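Local structure of protease Do-like 8, chloroplastic (4IC6) at residues 100-105 and 128-133. The protein probably acts as an HtrA-type (Deg) serine endopeptidase of the peptidase S1C family, associated with chloroplast thylakoids. The protein carries 1 engineered substitution. Numbering follows the deposited sequence.
Sequences GRVNIL and AVLKVD
V102 and I104 meet L130 and V132 through aliphatic branches alone, and no modelled flat side-chain group from either segment has a face or edge in the interface. The one side-chain amide here, that of N103, belongs to the other side of its strand, where OD1 is hydrogen-bonded to N44 ND2; K131 likewise turns away and makes a cation-pi contact with Y77. The closest approach is V132 CG2 to V102 CB, 3.8 Å. The same methyl is 4.0 Å from V102 CG2 and 4.1 Å from V102 CG1, so it sits against the fork of that valine instead of meeting a single methyl. V132 reaches this place with chi1 at 140°, well away from a staggered value. V102 has CG1 anti to its nitrogen (-176°), which leaves CG2 beside the nitrogen and within 4.0 Å of L130 CD1: one residue thus bridges both partners. I104 passes V132 in the opposite sense, its extended arm bringing CD1 to 4.2 Å from V132 CG1. At the other end G100 offers only backbone, with CA 4.6 Å from L130 CD1. The contact is purely apolar and modest, 184 Å² over both sides, and all four touching residues are buried. The CA atoms of V102 and V132 are 7.6 Å apart and no backbone bond joins the segments, consistent with the sheet order, in which strand 111-122 lies between strands 98-105 and 127-131; G100, V102 and I104 bond to it. V43 of strand 42-47 packs on V102 and I104, while I78 of strand 77-80 packs on L130. Aliphatic residues turned into a closed six-stranded antiparallel barrel, from strand 98-105 on one side and from strand 127-131 and the residue that follows it on the other, are characteristic of the N-terminal barrel in the chymotrypsin-like protease fold.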
ATOM      1  N   GLY A 100     -32.119  -4.792  13.097  1.00 48.74           N
ATOM      2  CA  GLY A 100     -32.010  -3.739  12.111  1.00 50.70           C
ATOM      3  C   GLY A 100     -33.058  -2.659  12.246  1.00 51.32           C
ATOM      4  O   GLY A 100     -34.149  -2.893  12.773  1.00 49.27           O
ATOM      5  N   ARG A 101     -32.708  -1.461  11.783  1.00 52.42           N
ATOM      6  CA  ARG A 101     -33.688  -0.413  11.550  1.00 50.31           C
ATOM      7  C   ARG A 101     -33.950  -0.402  10.049  1.00 48.06           C
ATOM      8  O   ARG A 101     -33.026  -0.226   9.251  1.00 45.67           O
ATOM      9  CB  ARG A 101     -33.171   0.946  12.032  1.00 48.81           C
ATOM     10  N   VAL A 102     -35.202  -0.612   9.659  1.00 47.20           N
ATOM     11  CA  VAL A 102     -35.528  -0.693   8.244  1.00 45.77           C
ATOM     12  C   VAL A 102     -36.287   0.535   7.752  1.00 46.19           C
ATOM     13  O   VAL A 102     -37.336   0.900   8.302  1.00 44.33           O
ATOM     14  CB  VAL A 102     -36.339  -1.958   7.919  1.00 45.53           C
ATOM     15  CG1 VAL A 102     -36.571  -2.063   6.432  1.00 38.52           C
ATOM     16  CG2 VAL A 102     -35.615  -3.214   8.449  1.00 43.67           C
ATOM     17  N   ASN A 103     -35.751   1.175   6.717  1.00 44.57           N
ATOM     18  CA  ASN A 103     -36.404   2.330   6.111  1.00 45.40           C
ATOM     19  C   ASN A 103     -37.060   1.984   4.785  1.00 44.02           C
ATOM     20  O   ASN A 103     -36.413   1.487   3.877  1.00 43.75           O
ATOM     21  CB  ASN A 103     -35.421   3.485   5.919  1.00 45.99           C
ATOM     22  CG  ASN A 103     -35.253   4.304   7.163  1.00 54.42           C
ATOM     23  OD1 ASN A 103     -34.139   4.446   7.680  1.00 61.51           O
ATOM     24  ND2 ASN A 103     -36.361   4.847   7.669  1.00 49.87           N
ATOM     25  N   ILE A 104     -38.347   2.291   4.680  1.00 47.17           N
ATOM     26  CA  ILE A 104     -39.134   1.971   3.502  1.00 43.63           C
ATOM     27  C   ILE A 104     -39.800   3.205   2.888  1.00 46.28           C
ATOM     28  O   ILE A 104     -40.519   3.958   3.566  1.00 47.27           O
ATOM     29  CB  ILE A 104     -40.236   0.965   3.846  1.00 44.72           C
ATOM     30  CG1 ILE A 104     -39.700  -0.097   4.808  1.00 44.96           C
ATOM     31  CG2 ILE A 104     -40.816   0.360   2.576  1.00 44.25           C
ATOM     32  CD1 ILE A 104     -40.622  -1.278   4.995  1.00 44.84           C
ATOM     33  N   LEU A 105     -39.577   3.385   1.592  1.00 42.94           N
ATOM     34  CA  LEU A 105     -40.144   4.493   0.832  1.00 47.26           C
ATOM     35  C   LEU A 105     -41.654   4.325   0.641  1.00 50.84           C
ATOM     36  O   LEU A 105     -42.112   3.342   0.040  1.00 48.81           O
ATOM     37  CB  LEU A 105     -39.461   4.583  -0.537  1.00 43.45           C
ATOM     38  CG  LEU A 105     -39.778   5.806  -1.406  1.00 41.01           C
ATOM     39  CD1 LEU A 105     -39.324   7.101  -0.721  1.00 40.06           C
ATOM     40  CD2 LEU A 105     -39.120   5.663  -2.776  1.00 39.81           C
ATOM     41  N   ALA A 128     -30.113 -13.072   4.516  1.00 40.04           N
ATOM     42  CA  ALA A 128     -30.785 -12.902   5.807  1.00 40.39           C
ATOM     43  C   ALA A 128     -32.194 -12.430   5.538  1.00 39.36           C
ATOM     44  O   ALA A 128     -32.451 -11.766   4.532  1.00 35.82           O
ATOM     45  CB  ALA A 128     -30.048 -11.889   6.670  1.00 34.33           C
ATOM     46  N   VAL A 129     -33.111 -12.781   6.434  1.00 40.06           N
ATOM     47  CA  VAL A 129     -34.486 -12.352   6.298  1.00 38.58           C
ATOM     48  C   VAL A 129     -34.923 -11.633   7.573  1.00 40.11           C
ATOM     49  O   VAL A 129     -34.751 -12.156   8.670  1.00 42.09           O
ATOM     50  CB  VAL A 129     -35.409 -13.558   6.016  1.00 39.56           C
ATOM     51  CG1 VAL A 129     -36.870 -13.104   5.876  1.00 38.73           C
ATOM     52  CG2 VAL A 129     -34.958 -14.273   4.752  1.00 36.24           C
ATOM     53  N   LEU A 130     -35.454 -10.423   7.415  1.00 38.69           N
ATOM     54  CA  LEU A 130     -36.011  -9.677   8.540  1.00 40.84           C
ATOM     55  C   LEU A 130     -37.528  -9.622   8.407  1.00 41.07           C
ATOM     56  O   LEU A 130     -38.095  -9.962   7.361  1.00 43.17           O
ATOM     57  CB  LEU A 130     -35.445  -8.257   8.618  1.00 40.10           C
ATOM     58  CG  LEU A 130     -33.923  -8.091   8.625  1.00 45.65           C
ATOM     59  CD1 LEU A 130     -33.578  -6.631   8.851  1.00 50.03           C
ATOM     60  CD2 LEU A 130     -33.292  -8.945   9.702  1.00 42.87           C
ATOM     61  N   LYS A 131     -38.184  -9.188   9.467  1.00 43.61           N
ATOM     62  CA  LYS A 131     -39.631  -9.079   9.448  1.00 46.04           C
ATOM     63  C   LYS A 131     -39.999  -7.720  10.010  1.00 47.31           C
ATOM     64  O   LYS A 131     -39.571  -7.356  11.109  1.00 46.87           O
ATOM     65  CB  LYS A 131     -40.248 -10.218  10.253  1.00 48.33           C
ATOM     66  CG  LYS A 131     -41.726 -10.116  10.517  1.00 59.16           C
ATOM     67  CD  LYS A 131     -42.547 -10.352   9.257  1.00 60.67           C
ATOM     68  CE  LYS A 131     -44.043 -10.352   9.625  1.00 66.85           C
ATOM     69  NZ  LYS A 131     -44.604 -11.727   9.688  1.00 69.30           N
ATOM     70  N   VAL A 132     -40.782  -6.975   9.233  1.00 48.33           N
ATOM     71  CA  VAL A 132     -41.207  -5.617   9.565  1.00 50.36           C
ATOM     72  C   VAL A 132     -42.710  -5.614   9.835  1.00 50.93           C
ATOM     73  O   VAL A 132     -43.458  -6.334   9.182  1.00 53.58           O
ATOM     74  CB  VAL A 132     -40.865  -4.674   8.375  1.00 59.89           C
ATOM     75  CG1 VAL A 132     -41.951  -3.669   8.132  1.00 63.18           C
ATOM     76  CG2 VAL A 132     -39.510  -4.000   8.580  1.00 56.71           C
ATOM     77  N   ASP A 133     -43.159  -4.820  10.799  1.00 53.39           N
ATOM     78  CA  ASP A 133     -44.591  -4.711  11.087  1.00 54.87           C
ATOM     79  C   ASP A 133     -45.164  -3.442  10.432  1.00 54.60           C
ATOM     80  O   ASP A 133     -45.059  -2.348  10.987  1.00 53.73           O
ATOM     81  CB  ASP A 133     -44.823  -4.715  12.605  1.00 56.49           C
ATOM     82  CG  ASP A 133     -46.289  -4.595  12.977  1.00 64.52           C
ATOM     83  OD1 ASP A 133     -47.147  -4.782  12.085  1.00 67.25           O
ATOM     84  OD2 ASP A 133     -46.586  -4.318  14.166  1.00 64.33           O
TER